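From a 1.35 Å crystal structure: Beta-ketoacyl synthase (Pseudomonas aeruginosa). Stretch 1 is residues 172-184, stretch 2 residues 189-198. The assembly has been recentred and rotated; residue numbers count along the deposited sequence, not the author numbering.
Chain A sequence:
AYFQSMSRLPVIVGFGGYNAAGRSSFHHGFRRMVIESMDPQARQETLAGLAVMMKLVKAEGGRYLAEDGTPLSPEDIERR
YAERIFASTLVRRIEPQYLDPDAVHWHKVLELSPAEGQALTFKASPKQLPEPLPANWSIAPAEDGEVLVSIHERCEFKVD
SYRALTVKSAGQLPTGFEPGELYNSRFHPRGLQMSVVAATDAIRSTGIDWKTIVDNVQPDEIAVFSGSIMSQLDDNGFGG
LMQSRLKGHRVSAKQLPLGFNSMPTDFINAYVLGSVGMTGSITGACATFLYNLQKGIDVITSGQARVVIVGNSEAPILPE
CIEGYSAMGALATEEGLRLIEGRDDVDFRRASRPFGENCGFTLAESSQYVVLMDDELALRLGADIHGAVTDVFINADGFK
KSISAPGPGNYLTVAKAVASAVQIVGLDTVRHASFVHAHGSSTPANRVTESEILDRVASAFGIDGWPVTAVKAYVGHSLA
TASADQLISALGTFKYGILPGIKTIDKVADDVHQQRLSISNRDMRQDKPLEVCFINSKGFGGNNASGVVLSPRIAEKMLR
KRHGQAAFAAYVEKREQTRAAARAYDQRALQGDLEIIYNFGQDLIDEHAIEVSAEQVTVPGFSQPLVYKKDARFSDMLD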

ATOM      1  N   GLN A 172     -20.573  11.681  -0.367  1.00 10.32           N
ATOM      2  CA  GLN A 172     -19.963  12.732   0.454  1.00 10.62           C
ATOM      3  C   GLN A 172     -20.423  12.635   1.889  1.00 10.79           C
ATOM      4  O   GLN A 172     -21.600  12.355   2.128  1.00 10.06           O
ATOM      5  N   LEU A 173     -19.529  12.876   2.844  1.00  9.40           N
ATOM      6  CA  LEU A 173     -19.968  12.988   4.231  1.00 10.35           C
ATOM      7  C   LEU A 173     -21.133  13.962   4.362  1.00  9.65           C
ATOM      8  O   LEU A 173     -21.264  14.888   3.559  1.00 10.13           O
ATOM      9  N   PRO A 174     -21.996  13.752   5.374  1.00 10.27           N
ATOM     10  CA  PRO A 174     -23.144  14.649   5.532  1.00 10.28           C
ATOM     11  C   PRO A 174     -22.759  16.138   5.527  1.00 11.88           C
ATOM     12  O   PRO A 174     -21.812  16.555   6.206  1.00 12.09           O
ATOM     13  N   THR A 175     -23.506  16.928   4.763  1.00 11.52           N
ATOM     14  CA  THR A 175     -23.145  18.331   4.575  1.00 11.18           C
ATOM     15  C   THR A 175     -23.137  19.041   5.916  1.00 12.51           C
ATOM     16  O   THR A 175     -24.134  19.008   6.657  1.00 13.57           O
ATOM     17  N   GLY A 176     -22.015  19.691   6.213  1.00 12.41           N
ATOM     18  CA  GLY A 176     -21.873  20.417   7.462  1.00 14.10           C
ATOM     19  C   GLY A 176     -20.978  19.735   8.476  1.00 14.61           C
ATOM     20  O   GLY A 176     -20.445  20.386   9.372  1.00 15.92           O
ATOM     21  N   PHE A 177     -20.799  18.427   8.326  1.00 14.15           N
ATOM     22  CA  PHE A 177     -19.906  17.678   9.187  1.00 15.09           C
ATOM     23  C   PHE A 177     -18.487  17.813   8.667  1.00 16.58           C
ATOM     24  O   PHE A 177     -18.216  17.502   7.507  1.00 19.02           O
ATOM     25  N   GLU A 178     -17.588  18.287   9.516  1.00 16.15           N
ATOM     26  CA  GLU A 178     -16.211  18.569   9.108  1.00 18.48           C
ATOM     27  C   GLU A 178     -15.221  17.923  10.064  1.00 17.21           C
ATOM     28  O   GLU A 178     -14.952  18.470  11.136  1.00 17.14           O
ATOM     29  N   PRO A 179     -14.650  16.765   9.673  1.00 17.58           N
ATOM     30  CA  PRO A 179     -13.736  16.060  10.577  1.00 16.17           C
ATOM     31  C   PRO A 179     -12.577  16.925  11.064  1.00 15.27           C
ATOM     32  O   PRO A 179     -12.176  16.803  12.215  1.00 14.45           O
ATOM     33  N   GLY A 180     -12.068  17.807  10.209  1.00 15.63           N
ATOM     34  CA  GLY A 180     -10.943  18.637  10.571  1.00 16.13           C
ATOM     35  C   GLY A 180     -11.184  19.600  11.718  1.00 17.56           C
ATOM     36  O   GLY A 180     -10.226  20.044  12.356  1.00 18.14           O
ATOM     37  N   GLU A 181     -12.446  19.939  11.978  1.00 17.93           N
ATOM     38  CA  GLU A 181     -12.789  20.860  13.061  1.00 19.53           C
ATOM     39  C   GLU A 181     -12.801  20.174  14.420  1.00 17.40           C
ATOM     40  O   GLU A 181     -12.903  20.833  15.460  1.00 18.25           O
ATOM     41  N   LEU A 182     -12.693  18.852  14.424  1.00 14.78           N
ATOM     42  CA  LEU A 182     -12.893  18.102  15.661  1.00 15.67           C
ATOM     43  C   LEU A 182     -11.642  17.858  16.488  1.00 15.15           C
ATOM     44  O   LEU A 182     -11.742  17.338  17.615  1.00 16.19           O
ATOM     45  N   TYR A 183     -10.477  18.205  15.936  1.00 14.57           N
ATOM     46  CA  TYR A 183      -9.201  18.014  16.629  1.00 14.61           C
ATOM     47  C   TYR A 183      -8.187  18.929  15.966  1.00 15.11           C
ATOM     48  O   TYR A 183      -8.517  19.608  14.983  1.00 14.80           O
ATOM     49  N   ASN A 184      -6.957  18.930  16.485  1.00 16.42           N
ATOM     50  CA  ASN A 184      -5.887  19.762  15.938  1.00 17.59           C
ATOM     51  C   ASN A 184      -5.349  19.191  14.626  1.00 16.24           C
ATOM     52  O   ASN A 184      -4.351  18.475  14.611  1.00 17.23           O
ATOM     53  N   PRO A 189      -3.795  15.897   5.533  1.00 11.36           N
ATOM     54  CA  PRO A 189      -4.733  15.539   4.466  1.00 11.03           C
ATOM     55  C   PRO A 189      -6.082  15.059   5.005  1.00 11.28           C
ATOM     56  O   PRO A 189      -6.169  14.492   6.121  1.00 10.66           O
ATOM     57  N   ARG A 190      -7.126  15.257   4.208  1.00 12.03           N
ATOM     58  CA  ARG A 190      -8.488  14.893   4.612  1.00 11.31           C
ATOM     59  C   ARG A 190      -8.589  13.416   5.000  1.00 11.05           C
ATOM     60  O   ARG A 190      -9.264  13.092   5.968  1.00 11.58           O
ATOM     61  N   GLY A 191      -7.891  12.539   4.286  1.00 11.12           N
ATOM     62  CA  GLY A 191      -7.938  11.119   4.616  1.00 10.41           C
ATOM     63  C   GLY A 191      -7.378  10.812   5.995  1.00 11.25           C
ATOM     64  O   GLY A 191      -7.808   9.869   6.641  1.00 11.19           O
ATOM     65  N   LEU A 192      -6.411  11.610   6.444  1.00 11.50           N
ATOM     66  CA  LEU A 192      -5.850  11.414   7.766  1.00 11.56           C
ATOM     67  C   LEU A 192      -6.785  11.954   8.833  1.00 11.36           C
ATOM     68  O   LEU A 192      -6.931  11.330   9.874  1.00 11.45           O
ATOM     69  N   GLN A 193      -7.416  13.103   8.576  1.00 11.48           N
ATOM     70  CA  GLN A 193      -8.440  13.621   9.472  1.00 11.54           C
ATOM     71  C   GLN A 193      -9.544  12.583   9.665  1.00 12.15           C
ATOM     72  O   GLN A 193      -9.970  12.323  10.784  1.00 11.91           O
ATOM     73  N   MET A 194      -9.987  11.979   8.571  1.00 11.39           N
ATOM     74  CA  MET A 194     -11.069  11.007   8.622  1.00 10.98           C
ATOM     75  C   MET A 194     -10.647   9.765   9.380  1.00 11.12           C
ATOM     76  O   MET A 194     -11.432   9.207  10.129  1.00 11.68           O
ATOM     77  N   SER A 195      -9.390   9.365   9.235  1.00 11.45           N
ATOM     78  CA  SER A 195      -8.901   8.179   9.935  1.00 11.22           C
ATOM     79  C   SER A 195      -8.884   8.419  11.434  1.00 10.28           C
ATOM     80  O   SER A 195      -9.308   7.573  12.211  1.00 11.13           O
ATOM     81  N   VAL A 196      -8.367   9.573  11.847  1.00 11.34           N
ATOM     82  CA  VAL A 196      -8.290   9.903  13.269  1.00 11.75           C
ATOM     83  C   VAL A 196      -9.696   9.943  13.885  1.00 11.62           C
ATOM     84  O   VAL A 196      -9.947   9.375  14.948  1.00 11.39           O
ATOM     85  N   VAL A 197     -10.619  10.598  13.200  1.00 11.45           N
ATOM     86  CA  VAL A 197     -11.979  10.745  13.727  1.00 12.04           C
ATOM     87  C   VAL A 197     -12.750   9.417  13.735  1.00 10.73           C
ATOM     88  O   VAL A 197     -13.453   9.089  14.710  1.00 10.59           O
ATOM     89  N   ALA A 198     -12.588   8.627  12.680  1.00  9.81           N
ATOM     90  CA  ALA A 198     -13.199   7.305  12.617  1.00 10.67           C
ATOM     91  C   ALA A 198     -12.627   6.353  13.656  1.00  9.90           C
ATOM     92  O   ALA A 198     -13.355   5.553  14.234  1.00 10.37           O
TER

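The loop of residues 172-184, with its short 3-10 segment at 179-181, packs against one side of the helix that begins at Arg-190 through a mainly apolar contact, edged by a long salt bridge and two bridging waters, with no direct hydrogen bond between the stretches. About 510 Å² of surface is buried, both sides summed.

Val-197 lies at the centre of the apolar part. Its CA-to-CB bond points toward the loop, and with chi1 in t it meets four loop residues: CG2 lies 4.1 Å from Pro-179 CB and 4.1 Å from Tyr-183 CD1, while CG1 lies 3.8 Å from Leu-182 CD1 and 4.5 Å from Phe-177 CZ. Leu-182 (m, t) points toward the helix, whereas Phe-177 (chi1 t) starts sideways and only the end of its ring draws near. Pro-179, its ring in the C-gamma exo pucker, also rests on the preceding turn of the helix, with CG 4.1 Å from Met-194 CG. Met-194 (m, t, p) leaves the helix sideways but brings its SD to 4.3 Å from CD1 of Leu-173, an m, t leucine that points toward the helix.

Tyr-183 (chi1 p) points toward the helix, and its ring reaches Gln-193, Val-196 and Val-197. Val-196, with chi1 in t, places CG1 over one face, 4.0 Å from the centroid of the Tyr-183 ring and 5° off its normal, a well-centred CH-pi contact. The ring edge meets the backbone of Gln-193, with Tyr-183 OH 3.2 Å from Gln-193 CA; this hydroxyl finds its hydrogen-bonding partner just outside the stretches.

Of the CA atoms, those of Gly-180 and Gln-193 come nearest across the stretches, 5.7 Å apart. Gln-193 (m, t) sets OE1 3.4 Å from Gly-180 CA, and a CB on that glycine would clash with this oxygen at 2.9 Å. Gly-180 N is also 3.4 Å from Gln-193 OE1, but the angle is too poor for a hydrogen bond. Water 2 links them instead: it accepts from Gly-180 N at 2.9 Å, donates to Glu-178 OE1 at 2.9 Å and donates weakly to Gln-193 OE1 at 3.3 Å.

Arg-190 extends through three t torsions, so that its guanidinium reaches the loop although its CA-to-CB bond points sideways. Its NH1 forms the long salt bridge with Glu-178 OE1 at 4.0 Å, and its NH2 lies 3.8 Å from Leu-173 CD1. Water 1 accepts from Arg-190 NH2 at 2.8 Å and donates to Phe-177 O at 2.6 Å, tying the start of the helix to the loop backbone.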

ATOM      1  CB  GLN A 172     -20.385  14.096  -0.107  1.00  9.62           C
ATOM      2  CG  GLN A 172     -19.841  14.367  -1.508  1.00 10.24           C
ATOM      3  CD  GLN A 172     -20.688  15.356  -2.271  1.00 10.07           C
ATOM      4  OE1 GLN A 172     -20.519  16.569  -2.137  1.00 11.28           O
ATOM      5  NE2 GLN A 172     -21.600  14.850  -3.085  1.00 11.19           N
ATOM      6  CB  LEU A 173     -18.824  13.448   5.141  1.00  9.88           C
ATOM      7  CG  LEU A 173     -17.617  12.513   5.278  1.00 12.75           C
ATOM      8  CD1 LEU A 173     -16.668  12.945   6.395  1.00 13.74           C
ATOM      9  CD2 LEU A 173     -18.054  11.078   5.487  1.00 14.11           C
ATOM     10  CB  PRO A 174     -23.732  14.234   6.880  1.00 11.06           C
ATOM     11  CG  PRO A 174     -23.358  12.774   7.007  1.00 10.06           C
ATOM     12  CD  PRO A 174     -21.973  12.710   6.418  1.00 11.26           C
ATOM     13  CB  THR A 175     -24.121  19.020   3.655  1.00 12.15           C
ATOM     14  OG1 THR A 175     -24.237  18.279   2.440  1.00 11.78           O
ATOM     15  CG2 THR A 175     -23.682  20.465   3.359  1.00 13.23           C
ATOM     16  CB  PHE A 177     -20.319  16.207   9.206  1.00 13.80           C
ATOM     17  CG  PHE A 177     -19.494  15.361  10.133  1.00 14.40           C
ATOM     18  CD1 PHE A 177     -19.494  15.581  11.499  1.00 15.23           C
ATOM     19  CD2 PHE A 177     -18.700  14.354   9.633  1.00 15.56           C
ATOM     20  CE1 PHE A 177     -18.740  14.779  12.356  1.00 16.36           C
ATOM     21  CE2 PHE A 177     -17.938  13.563  10.470  1.00 16.49           C
ATOM     22  CZ  PHE A 177     -17.955  13.775  11.822  1.00 17.04           C
ATOM     23  CB  GLU A 178     -15.957  20.077   9.055  1.00 23.17           C
ATOM     24  CG  GLU A 178     -16.779  20.820   7.997  1.00 28.57           C
ATOM     25  CD  GLU A 178     -16.156  20.784   6.615  1.00 33.57           C
ATOM     26  OE1 GLU A 178     -15.201  19.999   6.390  1.00 35.23           O
ATOM     27  OE2 GLU A 178     -16.627  21.555   5.746  1.00 36.08           O
ATOM     28  CB  PRO A 179     -13.229  14.905   9.722  1.00 16.97           C
ATOM     29  CG  PRO A 179     -14.332  14.638   8.770  1.00 19.30           C
ATOM     30  CD  PRO A 179     -14.865  16.005   8.428  1.00 19.08           C
ATOM     31  CB  GLU A 181     -14.161  21.490  12.809  1.00 23.21           C
ATOM     32  CG  GLU A 181     -14.228  22.310  11.537  1.00 27.08           C
ATOM     33  CD  GLU A 181     -15.622  22.861  11.265  1.00 31.05           C
ATOM     34  OE1 GLU A 181     -16.585  22.467  11.972  1.00 32.52           O
ATOM     35  OE2 GLU A 181     -15.751  23.682  10.336  1.00 32.87           O
ATOM     36  CB  LEU A 182     -13.545  16.769  15.334  1.00 16.16           C
ATOM     37  CG  LEU A 182     -14.895  16.825  14.613  1.00 18.53           C
ATOM     38  CD1 LEU A 182     -15.321  15.414  14.285  1.00 18.40           C
ATOM     39  CD2 LEU A 182     -15.953  17.514  15.447  1.00 19.82           C
ATOM     40  CB  TYR A 183      -8.744  16.530  16.600  1.00 13.49           C
ATOM     41  CG  TYR A 183      -8.164  16.105  15.268  1.00 12.94           C
ATOM     42  CD1 TYR A 183      -8.982  15.777  14.189  1.00 12.63           C
ATOM     43  CD2 TYR A 183      -6.795  16.033  15.089  1.00 13.21           C
ATOM     44  CE1 TYR A 183      -8.448  15.421  12.994  1.00 12.64           C
ATOM     45  CE2 TYR A 183      -6.261  15.691  13.895  1.00 11.58           C
ATOM     46  CZ  TYR A 183      -7.099  15.379  12.844  1.00 11.84           C
ATOM     47  OH  TYR A 183      -6.589  15.046  11.615  1.00 12.75           O
ATOM     48  CB  ASN A 184      -4.751  19.906  16.954  1.00 22.02           C
ATOM     49  CG  ASN A 184      -3.565  20.656  16.386  1.00 26.83           C
ATOM     50  OD1 ASN A 184      -3.704  21.446  15.443  1.00 28.22           O
ATOM     51  ND2 ASN A 184      -2.386  20.402  16.942  1.00 29.24           N
ATOM     52  CB  PRO A 189      -4.031  14.392   3.749  1.00 11.69           C
ATOM     53  CG  PRO A 189      -2.592  14.587   4.023  1.00 12.35           C
ATOM     54  CD  PRO A 189      -2.545  15.128   5.425  1.00 12.54           C
ATOM     55  CB  ARG A 190      -9.468  15.219   3.492  1.00 12.20           C
ATOM     56  CG  ARG A 190     -10.926  14.922   3.838  1.00 12.02           C
ATOM     57  CD  ARG A 190     -11.845  15.517   2.797  1.00 12.85           C
ATOM     58  NE  ARG A 190     -13.247  15.197   3.038  1.00 12.18           N
ATOM     59  CZ  ARG A 190     -14.037  15.867   3.871  1.00 12.63           C
ATOM     60  NH1 ARG A 190     -13.567  16.895   4.564  1.00 14.29           N
ATOM     61  NH2 ARG A 190     -15.301  15.509   4.014  1.00 13.68           N
ATOM     62  CB  LEU A 192      -4.453  12.012   7.880  1.00 10.96           C
ATOM     63  CG  LEU A 192      -3.426  11.444   6.894  1.00 11.98           C
ATOM     64  CD1 LEU A 192      -2.006  11.812   7.339  1.00 12.03           C
ATOM     65  CD2 LEU A 192      -3.555   9.922   6.688  1.00 12.17           C
ATOM     66  CB  GLN A 193      -9.042  14.900   8.900  1.00 11.90           C
ATOM     67  CG  GLN A 193      -8.036  16.027   8.672  1.00 13.10           C
ATOM     68  CD  GLN A 193      -8.633  17.185   7.943  1.00 16.04           C
ATOM     69  OE1 GLN A 193      -9.824  17.226   7.670  1.00 18.56           O
ATOM     70  NE2 GLN A 193      -7.813  18.147   7.642  1.00 20.08           N
ATOM     71  CB  MET A 194     -11.548  10.662   7.208  1.00 11.54           C
ATOM     72  CG  MET A 194     -12.352  11.801   6.587  1.00 13.12           C
ATOM     73  SD  MET A 194     -12.873  11.562   4.881  1.00 13.52           S
ATOM     74  CE  MET A 194     -13.784  10.022   4.988  1.00 15.44           C
ATOM     75  CB  SER A 195      -7.496   7.777   9.452  1.00 11.97           C
ATOM     76  OG  SER A 195      -7.103   6.555  10.057  1.00 13.64           O
ATOM     77  CB  VAL A 196      -7.534  11.247  13.468  1.00 13.49           C
ATOM     78  CG1 VAL A 196      -7.712  11.815  14.876  1.00 14.71           C
ATOM     79  CG2 VAL A 196      -6.055  11.073  13.124  1.00 14.93           C
ATOM     80  CB  VAL A 197     -12.728  11.863  12.967  1.00 13.02           C
ATOM     81  CG1 VAL A 197     -14.158  11.929  13.352  1.00 16.93           C
ATOM     82  CG2 VAL A 197     -12.025  13.198  13.217  1.00 12.91           C
ATOM     83  CB  ALA A 198     -13.044   6.719  11.223  1.00 11.43           C
TER
HETATM   84  O   HOH W   1     -17.076  17.289   5.201  1.00 27.70           O
HETATM   85  O   HOH W   2     -12.827  18.686   7.527  1.00 24.47           O